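Local coordinates for protein putative dioxygenase (1H-3-hydroxy-4-oxoquinaldine 2,4-dioxygenase) (PDB 6RA3) that cleaves the ring of the Pseudomonas quinolone signal PQS, giving N-octanoylanthranilate and carbon monoxide, on an alpha/beta-hydrolase fold, at residues Pro23-Leu28 / Ala47-Val52; Asp88-Ile93 / Gln112-Val117. All coordinates share one frame; numbering follows the deposited sequence.

Contact 1. Residues Pro23-Leu28 / Ala47-Val52; sequences PVFVTL and AAQRTV
F25 and Q49 both hold CG anti to their own carbonyl carbons (chi1 -72° and -50°). F25 CE2 lies 3.5 Å from Q49 CG, the two side chains crossing obliquely. T51 OG1 reaches the same ring at its edge, in the plane, and is 3.7 Å from F25 CB. This hydroxyl also donates a hydrogen bond to Q49 O, from above the carbonyl plane. V24 CG1 sits 3.1 Å from R50 O and 3.9 Å from V52 CG2, while V24 CG2 touches R50 CD. The extended R50 side chain carries its guanidinium past V24 to a salt bridge with D16. Three backbone hydrogen bonds join the two segments. F25 N donates to R50 O at 2.9 Å. V52 N donates to F25 O at 2.8 Å, and this bond is nearly straight. T27 N donates to V52 O at 3.0 Å. F25 and T51 share one face of the sheet and both pack on L45 of helix 42-48. V26 and V52 point to the other face. This is the parallel strand pair of a beta-alpha-beta unit, strand 24-28, helix 42-48 and strand 51-54, in the alpha/beta-hydrolase sheet.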
loop_
_atom_site.group_PDB
_atom_site.type_symbol
_atom_site.label_atom_id
_atom_site.label_comp_id
_atom_site.label_asym_id
_atom_site.label_seq_id
_atom_site.Cartn_x
_atom_site.Cartn_y
_atom_site.Cartn_z
ATOM N N PRO A 23 -27.289 7.188 3.891
ATOM C CA PRO A 23 -26.367 7.808 2.934
ATOM C C PRO A 23 -24.916 7.532 3.274
ATOM O O PRO A 23 -24.525 7.475 4.443
ATOM C CB PRO A 23 -26.678 9.308 3.047
ATOM C CG PRO A 23 -28.042 9.375 3.621
ATOM C CD PRO A 23 -28.125 8.196 4.563
ATOM N N VAL A 24 -24.124 7.412 2.214
ATOM C CA VAL A 24 -22.695 7.151 2.296
ATOM C C VAL A 24 -21.958 8.482 2.407
ATOM O O VAL A 24 -22.249 9.430 1.665
ATOM C CB VAL A 24 -22.250 6.357 1.054
ATOM C CG1 VAL A 24 -20.723 6.098 1.021
ATOM C CG2 VAL A 24 -23.047 5.066 0.960
ATOM N N PHE A 25 -21.005 8.571 3.331
ATOM C CA PHE A 25 -20.060 9.684 3.292
ATOM C C PHE A 25 -19.031 9.485 2.170
ATOM O O PHE A 25 -18.389 8.435 2.083
ATOM C CB PHE A 25 -19.350 9.826 4.622
ATOM C CG PHE A 25 -20.221 10.354 5.722
ATOM C CD1 PHE A 25 -21.003 11.485 5.526
ATOM C CD2 PHE A 25 -20.258 9.722 6.956
ATOM C CE1 PHE A 25 -21.795 11.984 6.542
ATOM C CE2 PHE A 25 -21.051 10.215 7.976
ATOM C CZ PHE A 25 -21.823 11.345 7.769
ATOM N N VAL A 26 -18.861 10.500 1.315
ATOM C CA VAL A 26 -17.856 10.472 0.249
ATOM C C VAL A 26 -16.915 11.642 0.481
ATOM O O VAL A 26 -17.322 12.812 0.404
ATOM C CB VAL A 26 -18.473 10.514 -1.155
ATOM C CG1 VAL A 26 -17.370 10.515 -2.216
ATOM C CG2 VAL A 26 -19.392 9.344 -1.379
ATOM N N THR A 27 -15.675 11.329 0.841
ATOM C CA THR A 27 -14.682 12.338 1.101
ATOM C C THR A 27 -13.979 12.694 -0.203
ATOM O O THR A 27 -13.704 11.831 -1.047
ATOM C CB THR A 27 -13.661 11.902 2.149
ATOM O OG1 THR A 27 -12.690 11.008 1.583
ATOM C CG2 THR A 27 -14.355 11.250 3.332
ATOM N N LEU A 28 -13.747 13.988 -0.369
ATOM C CA LEU A 28 -13.152 14.557 -1.573
ATOM C C LEU A 28 -12.140 15.562 -1.078
ATOM O O LEU A 28 -12.488 16.448 -0.290
ATOM C CB LEU A 28 -14.197 15.224 -2.462
ATOM C CG LEU A 28 -15.307 14.317 -2.975
ATOM C CD1 LEU A 28 -16.437 15.148 -3.551
ATOM C CD2 LEU A 28 -14.803 13.315 -4.002
ATOM N N ALA A 47 -17.587 4.806 11.601
ATOM C CA ALA A 47 -18.479 4.325 12.649
ATOM C C ALA A 47 -19.912 4.740 12.379
ATOM O O ALA A 47 -20.842 4.044 12.791
ATOM C CB ALA A 47 -18.025 4.846 14.007
ATOM N N ALA A 48 -20.112 5.844 11.656
ATOM C CA ALA A 48 -21.451 6.373 11.448
ATOM C C ALA A 48 -22.105 5.838 10.182
ATOM O O ALA A 48 -23.297 5.519 10.187
ATOM C CB ALA A 48 -21.392 7.908 11.418
ATOM N N GLN A 49 -21.352 5.711 9.094
ATOM C CA GLN A 49 -21.912 5.339 7.805
ATOM C C GLN A 49 -20.832 4.676 6.978
ATOM O O GLN A 49 -19.650 4.864 7.231
ATOM C CB GLN A 49 -22.422 6.550 7.006
ATOM C CG GLN A 49 -23.345 7.520 7.727
ATOM C CD GLN A 49 -24.745 6.956 7.974
ATOM O OE1 GLN A 49 -25.259 6.128 7.198
ATOM N NE2 GLN A 49 -25.369 7.414 9.060
ATOM N N ARG A 50 -21.250 3.944 5.955
ATOM C CA ARG A 50 -20.307 3.572 4.916
ATOM C C ARG A 50 -19.636 4.840 4.445
ATOM O O ARG A 50 -20.314 5.814 4.103
ATOM C CB ARG A 50 -21.004 2.883 3.748
ATOM C CG ARG A 50 -20.070 2.411 2.598
ATOM C CD ARG A 50 -20.866 1.866 1.415
ATOM N NE ARG A 50 -20.011 1.313 0.385
ATOM C CZ ARG A 50 -20.446 0.783 -0.747
ATOM N NH1 ARG A 50 -21.727 0.743 -1.018
ATOM N NH2 ARG A 50 -19.580 0.280 -1.614
ATOM N N THR A 51 -18.308 4.841 4.494
ATOM C CA THR A 51 -17.484 5.964 4.070
ATOM C C THR A 51 -16.584 5.528 2.918
ATOM O O THR A 51 -15.866 4.528 3.028
ATOM C CB THR A 51 -16.672 6.455 5.251
ATOM O OG1 THR A 51 -17.577 6.955 6.242
ATOM C CG2 THR A 51 -15.674 7.554 4.830
ATOM N N VAL A 52 -16.654 6.263 1.807
ATOM C CA VAL A 52 -15.838 6.041 0.610
ATOM C C VAL A 52 -14.949 7.269 0.470
ATOM O O VAL A 52 -15.453 8.380 0.247
ATOM C CB VAL A 52 -16.698 5.836 -0.652
ATOM C CG1 VAL A 52 -15.824 5.812 -1.925
ATOM C CG2 VAL A 52 -17.534 4.598 -0.567
#

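Contact 2. Residues Asp88-Ile93 / Gln112-Val117; sequences DSFVPI and QRVPAV
F90 and V114 meet methyl to ring face. V114 CG2 stands 3.6 Å from the centroid of the F90 ring, 22° off its normal and displaced toward the rim, as a CH-pi contact. The F90 CB points away from 112-117, and CG lies between the backbone N and the carbonyl carbon (chi1 61°). R113 comes at the edge of the same ring. Its NE is near the ring plane, 3.5 Å from F90 CE1, and the guanidinium plane is turned 80° to the ring. NE donates to D88 O at 2.7 Å. The oxygen lies in the guanidinium plane, but NE stands above the carbonyl plane, and the hydrogen bond is bent. D88 OD1 packs on R113 CD. It lies 4.0 Å from R113 NE, well out of the guanidinium plane and too far for a salt bridge, so any attraction is probably a general charge effect. The salt bridge of R113 is with D83, through NH2.

On the backbone, F90 N donates to R113 O at 3.0 Å. Beyond it, two prolines alter the pattern. P115 has no N-H, and its CD packs 3.4 Å from F90 O. P92 has none either, and its CD lies 3.3 Å from A116 O. Both oxygens are buried without a partner in the model, apart from weak CA-H...O contacts. P92 CD also meets V114 CG1 at 3.7 Å, and P92 CG touches V117 CG2.

F90 and V114 both pack on L109 of helix 99-109. The contact lies away from the active site, at the start of strand 90-95; the turn carrying H97, which binds the substrate, follows the far end. Strand 90-95, helix 99-109 and strand 116-120 form a beta-alpha-beta unit of the alpha/beta-hydrolase fold.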
loop_
_atom_site.group_PDB
_atom_site.type_symbol
_atom_site.label_atom_id
_atom_site.label_comp_id
_atom_site.label_asym_id
_atom_site.label_seq_id
_atom_site.Cartn_x
_atom_site.Cartn_y
_atom_site.Cartn_z
ATOM N N ASP A 88 -25.808 4.371 -3.511
ATOM C CA ASP A 88 -26.987 5.131 -3.906
ATOM C C ASP A 88 -26.873 6.548 -3.351
ATOM O O ASP A 88 -26.127 7.375 -3.893
ATOM C CB ASP A 88 -28.275 4.440 -3.446
ATOM C CG ASP A 88 -29.528 5.064 -4.084
ATOM O OD1 ASP A 88 -29.390 6.022 -4.902
ATOM O OD2 ASP A 88 -30.651 4.591 -3.786
ATOM N N SER A 89 -27.576 6.849 -2.266
ATOM C CA SER A 89 -27.570 8.210 -1.760
ATOM C C SER A 89 -26.293 8.460 -0.973
ATOM O O SER A 89 -25.793 7.583 -0.260
ATOM C CB SER A 89 -28.804 8.487 -0.897
ATOM O OG SER A 89 -28.866 7.634 0.236
ATOM N N PHE A 90 -25.752 9.667 -1.110
ATOM C CA PHE A 90 -24.472 9.947 -0.499
ATOM C C PHE A 90 -24.330 11.427 -0.229
ATOM O O PHE A 90 -24.993 12.272 -0.836
ATOM C CB PHE A 90 -23.308 9.425 -1.367
ATOM C CG PHE A 90 -23.204 10.042 -2.755
ATOM C CD1 PHE A 90 -23.851 9.472 -3.840
ATOM C CD2 PHE A 90 -22.395 11.138 -2.973
ATOM C CE1 PHE A 90 -23.711 10.014 -5.136
ATOM C CE2 PHE A 90 -22.241 11.679 -4.254
ATOM C CZ PHE A 90 -22.893 11.120 -5.324
ATOM N N VAL A 91 -23.425 11.709 0.689
ATOM C CA VAL A 91 -23.175 13.045 1.196
ATOM C C VAL A 91 -21.706 13.361 0.962
ATOM O O VAL A 91 -20.843 12.950 1.737
ATOM C CB VAL A 91 -23.530 13.147 2.690
ATOM C CG1 VAL A 91 -22.986 14.421 3.279
ATOM C CG2 VAL A 91 -25.031 13.056 2.873
ATOM N N PRO A 92 -21.382 14.122 -0.091
ATOM C CA PRO A 92 -20.002 14.584 -0.267
ATOM C C PRO A 92 -19.514 15.431 0.897
ATOM O O PRO A 92 -20.233 16.282 1.414
ATOM C CB PRO A 92 -20.066 15.406 -1.553
ATOM C CG PRO A 92 -21.230 14.892 -2.293
ATOM C CD PRO A 92 -22.216 14.395 -1.283
ATOM N N ILE A 93 -18.281 15.163 1.316
ATOM C CA ILE A 93 -17.501 16.016 2.199
ATOM C C ILE A 93 -16.276 16.444 1.392
ATOM O O ILE A 93 -15.503 15.584 0.952
ATOM C CB ILE A 93 -17.077 15.294 3.488
ATOM C CG1 ILE A 93 -18.286 14.649 4.199
ATOM C CG2 ILE A 93 -16.303 16.253 4.431
ATOM C CD1 ILE A 93 -17.919 14.003 5.574
ATOM N N GLN A 112 -32.250 13.941 -4.236
ATOM C CA GLN A 112 -32.602 12.631 -3.686
ATOM C C GLN A 112 -31.379 11.717 -3.637
ATOM O O GLN A 112 -31.130 11.060 -2.617
ATOM C CB GLN A 112 -33.723 11.987 -4.512
ATOM C CG GLN A 112 -35.101 12.720 -4.462
ATOM C CD GLN A 112 -35.205 13.945 -5.401
ATOM O OE1 GLN A 112 -34.804 13.892 -6.571
ATOM N NE2 GLN A 112 -35.752 15.049 -4.880
ATOM N N ARG A 113 -30.586 11.699 -4.718
ATOM C CA ARG A 113 -29.337 10.940 -4.726
ATOM C C ARG A 113 -28.274 11.615 -3.867
ATOM O O ARG A 113 -27.523 10.935 -3.163
ATOM C CB ARG A 113 -28.842 10.760 -6.162
ATOM C CG ARG A 113 -27.435 10.123 -6.304
ATOM C CD ARG A 113 -27.520 8.600 -6.323
ATOM N NE ARG A 113 -26.217 7.947 -6.490
ATOM C CZ ARG A 113 -25.681 7.582 -7.656
ATOM N NH1 ARG A 113 -26.306 7.804 -8.812
ATOM N NH2 ARG A 113 -24.504 6.979 -7.662
ATOM N N VAL A 114 -28.200 12.942 -3.895
ATOM C CA VAL A 114 -27.248 13.685 -3.071
ATOM C C VAL A 114 -28.026 14.673 -2.210
ATOM O O VAL A 114 -28.238 15.832 -2.618
ATOM C CB VAL A 114 -26.188 14.397 -3.929
ATOM C CG1 VAL A 114 -25.338 15.372 -3.096
ATOM C CG2 VAL A 114 -25.296 13.355 -4.583
ATOM N N PRO A 115 -28.462 14.256 -1.013
ATOM C CA PRO A 115 -29.297 15.121 -0.166
ATOM C C PRO A 115 -28.522 16.153 0.617
ATOM O O PRO A 115 -29.136 17.045 1.207
ATOM C CB PRO A 115 -29.945 14.121 0.793
ATOM C CG PRO A 115 -28.851 13.115 0.987
ATOM C CD PRO A 115 -28.249 12.938 -0.386
ATOM N N ALA A 116 -27.204 16.068 0.665
ATOM C CA ALA A 116 -26.459 17.062 1.415
ATOM C C ALA A 116 -25.011 17.070 0.946
ATOM O O ALA A 116 -24.525 16.110 0.336
ATOM C CB ALA A 116 -26.545 16.801 2.919
ATOM N N VAL A 117 -24.335 18.167 1.267
ATOM C CA VAL A 117 -22.943 18.425 0.902
ATOM C C VAL A 117 -22.317 19.253 2.004
ATOM O O VAL A 117 -22.828 20.320 2.344
ATOM C CB VAL A 117 -22.794 19.201 -0.431
ATOM C CG1 VAL A 117 -21.323 19.627 -0.644
ATOM C CG2 VAL A 117 -23.314 18.410 -1.601
#

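From the N terminus the chain first forms the antiparallel strands 3-7 and 10-17. It then runs through strand 24-28, turns back by helix 42-48, and returns in strand 51-54, so contact 1 closes the first parallel beta-alpha-beta loop. Helix 71-84 leads to strand 90-95. Helix 99-109 and strand 116-120 follow, and contact 2 closes the second loop. The two loops are in series; they neither nest nor cross. They join in the sheet, where strands 24-28 and 90-95 are neighbours. V26 O lies 2.7 Å from I93 N, and L28 N lies 2.7 Å from I93 O, both probable hydrogen bonds. Together the contacts tie four parallel strands, in the order 51-54, 24-28, 90-95, 116-120.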